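Local coordinates for design construct XXA_GVDQ (PDB 6NZ1), which folds as a computationally designed all-helical homotrimer, made to explore how closely related sequences adopt two divergent folds, with no catalytic or binding role known, at residues B[17-22]-B[33-38]; B[62-67]-B[89-94]; B[69-74]-B[82-87]. All blocks are in the same frame, centred on the assembly; numbering follows the deposited sequence.

Contact 1: residues B[17-22]-B[33-38]; sequences REILER and VEAIRA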
# COMPACT_ATOMS: atom_id res chain seq x y z
N ARG B 17 13.55 -7.63 -14.38
CA ARG B 17 13.87 -7.02 -15.67
C ARG B 17 15.11 -7.66 -16.28
O ARG B 17 15.18 -7.86 -17.50
CB ARG B 17 14.05 -5.53 -15.48
CG ARG B 17 12.78 -4.83 -15.04
CD ARG B 17 12.94 -3.36 -15.28
NE ARG B 17 11.86 -2.50 -14.79
CZ ARG B 17 10.85 -2.08 -15.55
NH1 ARG B 17 10.75 -2.46 -16.81
NH2 ARG B 17 9.92 -1.27 -15.04
N GLU B 18 16.10 -7.97 -15.46
CA GLU B 18 17.28 -8.66 -15.98
C GLU B 18 16.88 -9.98 -16.63
O GLU B 18 17.26 -10.27 -17.77
CB GLU B 18 18.29 -8.86 -14.86
N ILE B 19 16.10 -10.79 -15.92
CA ILE B 19 15.67 -12.06 -16.47
C ILE B 19 14.90 -11.85 -17.75
O ILE B 19 15.01 -12.63 -18.70
CB ILE B 19 14.84 -12.83 -15.44
CG1 ILE B 19 15.75 -13.44 -14.37
CG2 ILE B 19 14.02 -13.89 -16.11
CD1 ILE B 19 15.04 -13.80 -13.09
N LEU B 20 14.08 -10.81 -17.79
CA LEU B 20 13.23 -10.58 -18.95
C LEU B 20 14.06 -10.40 -20.21
O LEU B 20 13.82 -11.05 -21.23
CB LEU B 20 12.34 -9.37 -18.72
CG LEU B 20 11.33 -9.03 -19.81
CD1 LEU B 20 10.41 -10.21 -20.08
CD2 LEU B 20 10.53 -7.78 -19.43
N GLU B 21 15.03 -9.48 -20.18
CA GLU B 21 15.86 -9.31 -21.37
C GLU B 21 16.66 -10.57 -21.68
O GLU B 21 16.91 -10.86 -22.86
CB GLU B 21 16.78 -8.11 -21.18
CG GLU B 21 17.87 -8.32 -20.18
CD GLU B 21 19.06 -7.42 -20.45
OE1 GLU B 21 18.85 -6.22 -20.72
OE2 GLU B 21 20.20 -7.92 -20.39
N ARG B 22 17.07 -11.32 -20.66
CA ARG B 22 17.76 -12.59 -20.89
C ARG B 22 16.83 -13.60 -21.54
O ARG B 22 17.28 -14.45 -22.33
CB ARG B 22 18.28 -13.13 -19.57
CG ARG B 22 19.79 -13.15 -19.46
N VAL B 33 10.60 -20.59 -16.73
CA VAL B 33 10.33 -20.98 -15.35
C VAL B 33 11.07 -20.07 -14.39
O VAL B 33 10.56 -19.72 -13.32
CB VAL B 33 10.69 -22.46 -15.16
CG1 VAL B 33 10.80 -22.80 -13.69
CG2 VAL B 33 9.64 -23.33 -15.86
N GLU B 34 12.29 -19.66 -14.76
CA GLU B 34 13.06 -18.79 -13.89
C GLU B 34 12.38 -17.43 -13.78
O GLU B 34 12.33 -16.84 -12.70
CB GLU B 34 14.49 -18.65 -14.41
CG GLU B 34 15.45 -19.66 -13.75
CD GLU B 34 16.77 -19.85 -14.49
OE1 GLU B 34 17.07 -19.02 -15.37
OE2 GLU B 34 17.50 -20.82 -14.19
N ALA B 35 11.82 -16.94 -14.88
CA ALA B 35 11.07 -15.69 -14.79
C ALA B 35 9.88 -15.84 -13.87
O ALA B 35 9.57 -14.95 -13.08
CB ALA B 35 10.64 -15.25 -16.18
N ILE B 36 9.18 -16.97 -13.96
CA ILE B 36 8.03 -17.16 -13.09
C ILE B 36 8.47 -17.25 -11.64
O ILE B 36 7.86 -16.64 -10.76
CB ILE B 36 7.23 -18.39 -13.54
CG1 ILE B 36 6.72 -18.10 -14.95
CG2 ILE B 36 6.12 -18.69 -12.59
CD1 ILE B 36 5.67 -19.02 -15.45
N ARG B 37 9.53 -18.01 -11.38
CA ARG B 37 10.11 -18.04 -10.04
C ARG B 37 10.35 -16.64 -9.52
O ARG B 37 9.99 -16.30 -8.39
CB ARG B 37 11.41 -18.84 -10.07
CG ARG B 37 12.21 -18.87 -8.77
CD ARG B 37 11.90 -20.13 -7.95
NE ARG B 37 12.73 -20.23 -6.76
CZ ARG B 37 12.58 -21.15 -5.81
NH1 ARG B 37 11.62 -22.06 -5.90
NH2 ARG B 37 13.39 -21.15 -4.75
N ALA B 38 10.97 -15.80 -10.35
CA ALA B 38 11.27 -14.44 -9.95
C ALA B 38 9.99 -13.65 -9.71
O ALA B 38 9.91 -12.85 -8.78
CB ALA B 38 12.11 -13.77 -11.02
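Ile19 reaches across from helix 6-25 to lie over two alanines of helix 29-73, and it supplies nearly all the apolar contact here. Its two branches divide the work. With CG1 beside the backbone N (chi1 -76°), CG2 of Ile19 lies anti to that N and meets Ala35 CB at 3.6 Å. The other branch stretches one turn further along the partner helix, so that Ile19 CD1 rests 3.6 Å from Ala38 CB. The small alanines leave room for the isoleucine, and Ile19 CA and Ala35 CA are 6.1 Å apart. Shortening Ile19 to an alanine is likely to leave the methyls of Ala35 and Ala38 without their apolar partner and open a gap between the helices. Beyond this tight strip the contact loosens toward solvent at Glu34. Its exposed side chain borders the isoleucine without a close atomic contact, and Ile19 CD1 passes Glu34 O at 4.1 Å. Ala35 also packs on Ile36 of the third subunit, while Arg37 forms a salt bridge with Glu24 of the second. The axes of segments 17-22 and 33-38 approach to 9.7 Å at 165°, describing an antiparallel helical hairpin within a three-subunit helical bundle.

Contact 2: residues B[62-67]-B[89-94]; sequences EILRAI and KDLKRS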
# COMPACT_ATOMS: atom_id res chain seq x y z
N GLU B 62 -6.02 4.60 14.81
CA GLU B 62 -6.04 4.59 16.27
C GLU B 62 -5.53 5.91 16.82
O GLU B 62 -6.10 6.46 17.77
CB GLU B 62 -5.22 3.43 16.79
CG GLU B 62 -5.83 2.06 16.48
CD GLU B 62 -7.28 1.90 16.99
OE1 GLU B 62 -7.50 1.82 18.21
OE2 GLU B 62 -8.21 1.82 16.17
N ILE B 63 -4.48 6.44 16.21
CA ILE B 63 -3.96 7.73 16.64
C ILE B 63 -4.98 8.81 16.37
O ILE B 63 -5.15 9.74 17.16
CB ILE B 63 -2.64 8.03 15.93
CG1 ILE B 63 -1.58 7.02 16.34
CG2 ILE B 63 -2.16 9.43 16.22
CD1 ILE B 63 -0.43 6.95 15.32
N LEU B 64 -5.68 8.70 15.25
CA LEU B 64 -6.67 9.72 14.95
C LEU B 64 -7.80 9.68 15.95
O LEU B 64 -8.35 10.72 16.31
CB LEU B 64 -7.20 9.54 13.54
CG LEU B 64 -6.33 9.75 12.31
CD1 LEU B 64 -7.11 9.28 11.06
CD2 LEU B 64 -5.90 11.19 12.13
N ARG B 65 -8.19 8.49 16.40
CA ARG B 65 -9.23 8.40 17.42
C ARG B 65 -8.77 9.01 18.74
O ARG B 65 -9.55 9.69 19.41
CB ARG B 65 -9.63 6.94 17.64
CG ARG B 65 -10.67 6.72 18.75
CD ARG B 65 -11.97 7.39 18.39
NE ARG B 65 -12.99 7.42 19.44
CZ ARG B 65 -13.21 8.46 20.23
NH1 ARG B 65 -12.46 9.54 20.09
NH2 ARG B 65 -14.18 8.43 21.13
N ALA B 66 -7.53 8.75 19.13
CA ALA B 66 -7.00 9.31 20.37
C ALA B 66 -6.94 10.82 20.30
O ALA B 66 -7.19 11.51 21.29
CB ALA B 66 -5.62 8.74 20.67
N ILE B 67 -6.64 11.35 19.12
CA ILE B 67 -6.59 12.79 18.93
C ILE B 67 -7.97 13.41 19.12
O ILE B 67 -8.13 14.46 19.76
CB ILE B 67 -6.03 13.13 17.55
CG1 ILE B 67 -4.52 12.90 17.50
CG2 ILE B 67 -6.31 14.54 17.23
CD1 ILE B 67 -3.92 13.01 16.12
N LYS B 89 -15.56 7.36 11.48
CA LYS B 89 -16.48 6.24 11.39
C LYS B 89 -16.47 5.68 9.98
O LYS B 89 -16.28 4.48 9.77
CB LYS B 89 -17.89 6.66 11.80
CG LYS B 89 -18.96 5.58 11.74
CD LYS B 89 -20.36 6.20 11.78
CE LYS B 89 -21.46 5.15 11.83
NZ LYS B 89 -21.41 4.30 13.06
N ASP B 90 -16.65 6.55 8.99
CA ASP B 90 -16.68 6.11 7.60
C ASP B 90 -15.37 5.45 7.21
O ASP B 90 -15.36 4.38 6.58
CB ASP B 90 -16.98 7.31 6.69
CG ASP B 90 -18.42 7.82 6.82
OD1 ASP B 90 -19.22 7.27 7.61
OD2 ASP B 90 -18.74 8.80 6.11
N LEU B 91 -14.25 6.06 7.57
CA LEU B 91 -12.96 5.46 7.25
C LEU B 91 -12.80 4.10 7.90
O LEU B 91 -12.30 3.16 7.27
CB LEU B 91 -11.85 6.39 7.70
CG LEU B 91 -10.44 5.82 7.63
CD1 LEU B 91 -10.12 5.46 6.23
CD2 LEU B 91 -9.48 6.84 8.18
N LYS B 92 -13.19 3.98 9.16
CA LYS B 92 -13.12 2.69 9.83
C LYS B 92 -13.97 1.64 9.11
O LYS B 92 -13.63 0.45 9.13
CB LYS B 92 -13.57 2.85 11.27
CG LYS B 92 -12.52 3.38 12.22
CD LYS B 92 -13.02 3.15 13.63
CE LYS B 92 -11.97 3.36 14.67
NZ LYS B 92 -12.53 3.03 16.04
N ARG B 93 -15.06 2.05 8.47
CA ARG B 93 -15.88 1.11 7.72
C ARG B 93 -15.18 0.68 6.44
O ARG B 93 -15.08 -0.51 6.13
CB ARG B 93 -17.23 1.74 7.40
CG ARG B 93 -18.13 1.89 8.60
CD ARG B 93 -19.58 2.00 8.17
NE ARG B 93 -19.88 3.26 7.49
CZ ARG B 93 -19.92 3.40 6.16
NH1 ARG B 93 -20.23 4.59 5.63
NH2 ARG B 93 -19.65 2.36 5.38
N SER B 94 -14.68 1.64 5.67
CA SER B 94 -14.09 1.34 4.37
C SER B 94 -12.61 1.08 4.45
O SER B 94 -11.93 1.09 3.41
CB SER B 94 -14.36 2.48 3.41
OG SER B 94 -13.78 3.67 3.90
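Leu64 and Leu91 point toward each other between helix 29-73 and helix 78-94 and make the apolar part of this contact. Their methyls approach loosely, Leu64 CD1 lying 4.5 Å from Leu91 CD2. Both side chains are buried nonetheless, because neighbours close in around them: Leu64 also packs on Leu88, and Leu91 on Val61. Val61 and Leu64 of one helix thus face Leu88 and Leu91 of the other. Leu64 further meets Leu64 of the second subunit, and Leu91 touches Gln59 of that subunit.

The charged groups lie to one side of this apolar pair. Glu62 starts out pointing away from helix 78-94, but CG lies beside the backbone N (chi1 -68°) and the chain folds at chi2 (-55°), which brings the carboxylate back toward Lys92. Glu62 OE2 comes within 4.3 Å of Lys92 CE. The extended lysine leaves Glu62 OE2 4.5 Å from Lys92 NZ, an attraction of opposite charges beyond salt-bridge range. Arg65 NE is 5.6 Å from the same Lys92 NZ, so the nearby glutamate probably eases the approach of two like charges.

Running in opposite directions, the two helices form the second hairpin of the chain, an apolar seam with a charged border, and the trimer buries the seam.

Hydrogen bonds within 89-94 belong to the last turns of helix 78-94. Asp90 O accepts both the backbone N of Ser94, at 3.0 Å, and its hydroxyl OG, at 3.2 Å; the hydroxyl sits above the carbonyl plane, 38° out of it. Ser94 OG is bonded as well to Gln59 NE2 of the second subunit, tying this end of the helix to its neighbour. On the outer surface Arg93 NH1 and Asp90 OD1 form a salt bridge at 3.5 Å, whose hydrogen bond is weak.

Contact 3: residues B[69-74]-B[82-87]; sequences EALEAI and EEMKKL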
# COMPACT_ATOMS: atom_id res chain seq x y z
N GLU B 69 -10.23 12.26 20.98
CA GLU B 69 -10.47 12.23 22.42
C GLU B 69 -9.75 13.38 23.12
O GLU B 69 -10.29 13.98 24.05
CB GLU B 69 -10.05 10.89 23.00
CG GLU B 69 -9.94 10.87 24.52
CD GLU B 69 -11.28 11.03 25.22
OE1 GLU B 69 -12.33 11.06 24.56
OE2 GLU B 69 -11.28 11.15 26.47
N ALA B 70 -8.53 13.68 22.69
CA ALA B 70 -7.81 14.79 23.30
C ALA B 70 -8.60 16.07 23.16
O ALA B 70 -8.80 16.81 24.14
CB ALA B 70 -6.43 14.93 22.67
N LEU B 71 -9.06 16.37 21.95
CA LEU B 71 -9.85 17.56 21.72
C LEU B 71 -11.12 17.54 22.54
O LEU B 71 -11.58 18.58 23.01
CB LEU B 71 -10.19 17.68 20.25
CG LEU B 71 -8.97 17.82 19.33
CD1 LEU B 71 -9.41 17.92 17.89
CD2 LEU B 71 -8.18 19.03 19.71
N GLU B 72 -11.73 16.36 22.70
CA GLU B 72 -12.94 16.29 23.51
C GLU B 72 -12.62 16.44 24.99
O GLU B 72 -13.40 17.05 25.74
CB GLU B 72 -13.70 14.98 23.25
CG GLU B 72 -15.07 14.91 23.93
CD GLU B 72 -15.91 13.73 23.48
OE1 GLU B 72 -15.42 12.89 22.70
OE2 GLU B 72 -17.08 13.67 23.89
N ALA B 73 -11.50 15.88 25.45
CA ALA B 73 -11.16 15.93 26.87
C ALA B 73 -10.88 17.35 27.33
O ALA B 73 -10.88 17.62 28.54
CB ALA B 73 -9.95 15.05 27.15
N ILE B 74 -10.65 18.27 26.40
CA ILE B 74 -10.34 19.65 26.75
C ILE B 74 -11.48 20.59 26.48
O ILE B 74 -11.33 21.80 26.70
CB ILE B 74 -9.08 20.13 26.01
CG1 ILE B 74 -9.31 20.02 24.52
CG2 ILE B 74 -7.91 19.32 26.42
CD1 ILE B 74 -8.33 20.83 23.72
N GLU B 82 -18.23 16.48 15.85
CA GLU B 82 -19.16 15.64 15.12
C GLU B 82 -18.65 15.33 13.72
O GLU B 82 -18.64 14.17 13.29
CB GLU B 82 -20.54 16.31 15.05
N GLU B 83 -18.21 16.35 12.99
CA GLU B 83 -17.73 16.14 11.64
C GLU B 83 -16.53 15.19 11.62
O GLU B 83 -16.41 14.35 10.72
CB GLU B 83 -17.37 17.48 10.99
CG GLU B 83 -16.84 17.35 9.56
CD GLU B 83 -16.62 18.68 8.87
OE1 GLU B 83 -16.68 19.72 9.53
OE2 GLU B 83 -16.36 18.67 7.66
N MET B 84 -15.63 15.31 12.60
CA MET B 84 -14.47 14.43 12.66
C MET B 84 -14.87 13.00 12.99
O MET B 84 -14.27 12.04 12.50
CB MET B 84 -13.52 14.94 13.74
CG MET B 84 -12.76 16.22 13.40
SD MET B 84 -11.83 16.69 14.91
CE MET B 84 -12.01 18.46 14.86
N LYS B 85 -15.83 12.84 13.91
CA LYS B 85 -16.27 11.51 14.30
C LYS B 85 -16.97 10.83 13.13
O LYS B 85 -16.81 9.62 12.95
CB LYS B 85 -17.20 11.59 15.51
CG LYS B 85 -16.43 11.88 16.78
CD LYS B 85 -17.28 12.14 18.01
CE LYS B 85 -16.39 12.34 19.22
NZ LYS B 85 -17.17 12.43 20.49
N LYS B 86 -17.73 11.57 12.33
CA LYS B 86 -18.37 10.96 11.17
C LYS B 86 -17.33 10.49 10.16
O LYS B 86 -17.40 9.37 9.65
CB LYS B 86 -19.33 11.95 10.52
CG LYS B 86 -20.05 11.43 9.30
CD LYS B 86 -20.64 12.55 8.46
N LEU B 87 -16.35 11.34 9.85
CA LEU B 87 -15.33 10.96 8.89
C LEU B 87 -14.53 9.76 9.35
O LEU B 87 -14.15 8.91 8.54
CB LEU B 87 -14.41 12.15 8.62
CG LEU B 87 -15.00 13.33 7.85
CD1 LEU B 87 -13.95 14.45 7.76
CD2 LEU B 87 -15.47 12.93 6.46
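Lys85 NZ donates a hydrogen bond to Glu72 OE1 at 2.9 Å, forming a salt bridge between helix 78-94 and helix 29-73. The ammonium group favours one oxygen, since Glu72 OE2 lies further from Lys85 NZ, at 3.6 Å. It comes to OE1 from above the carboxylate, 44° out of the plane. Both chains are drawn out to meet in this way. Glu72 has CG anti to the backbone N, chi1 -173°, and is extended beyond it, while the lysine is extended all the way to its nitrogen; the two side chains cross at about a right angle. A second carboxylate stands further back, with Glu69 OE1 6.5 Å from Lys85 NZ, where it may add a weak, long-range attraction.

This bridge spans one border of an antiparallel helical hairpin, close to the turn that joins helix 29-73 to helix 78-94. The bridging side chains also touch apolar neighbours, Glu72 meeting Leu81 and Lys85 meeting Ile68.

Inside the bridge, Leu71 meets Met84, again with the side chains crossing at about a right angle. One leucine methyl lies against the end of the thioether, equally far from its last two atoms: Leu71 CD1 is 4.0 Å from Met84 CE and 4.0 Å from Met84 SD. The methionine runs extended as far as its sulfur and then bends, chi3 -142°, which sets the terminal methyl beside the leucine.

Both residues are buried, and the packing continues outward from them. Leu71 adds Leu81 of its own chain and Leu71 of the third subunit, and Met84 adds Ile68 and, on the second subunit, Ala70.

In the fold
The three contacts share helix 29-73, which runs the length of the chain, and hold a shorter helix against it near each end. Contact 1 pairs it with helix 6-25; contacts 2 and 3 pair it with helix 78-94, on the other side of the chain's centre. The centre of contact 1 is about 42 Å from that of contact 2 and 52 Å from that of contact 3, and the nearest atoms are about 29 Å and 35 Å apart. Contacts 2 and 3 are successive levels of one hairpin, their centres about 10 Å apart, with contact 3 nested nearer the turn. All three touch the third subunit, so the trimer interface borders both hairpins.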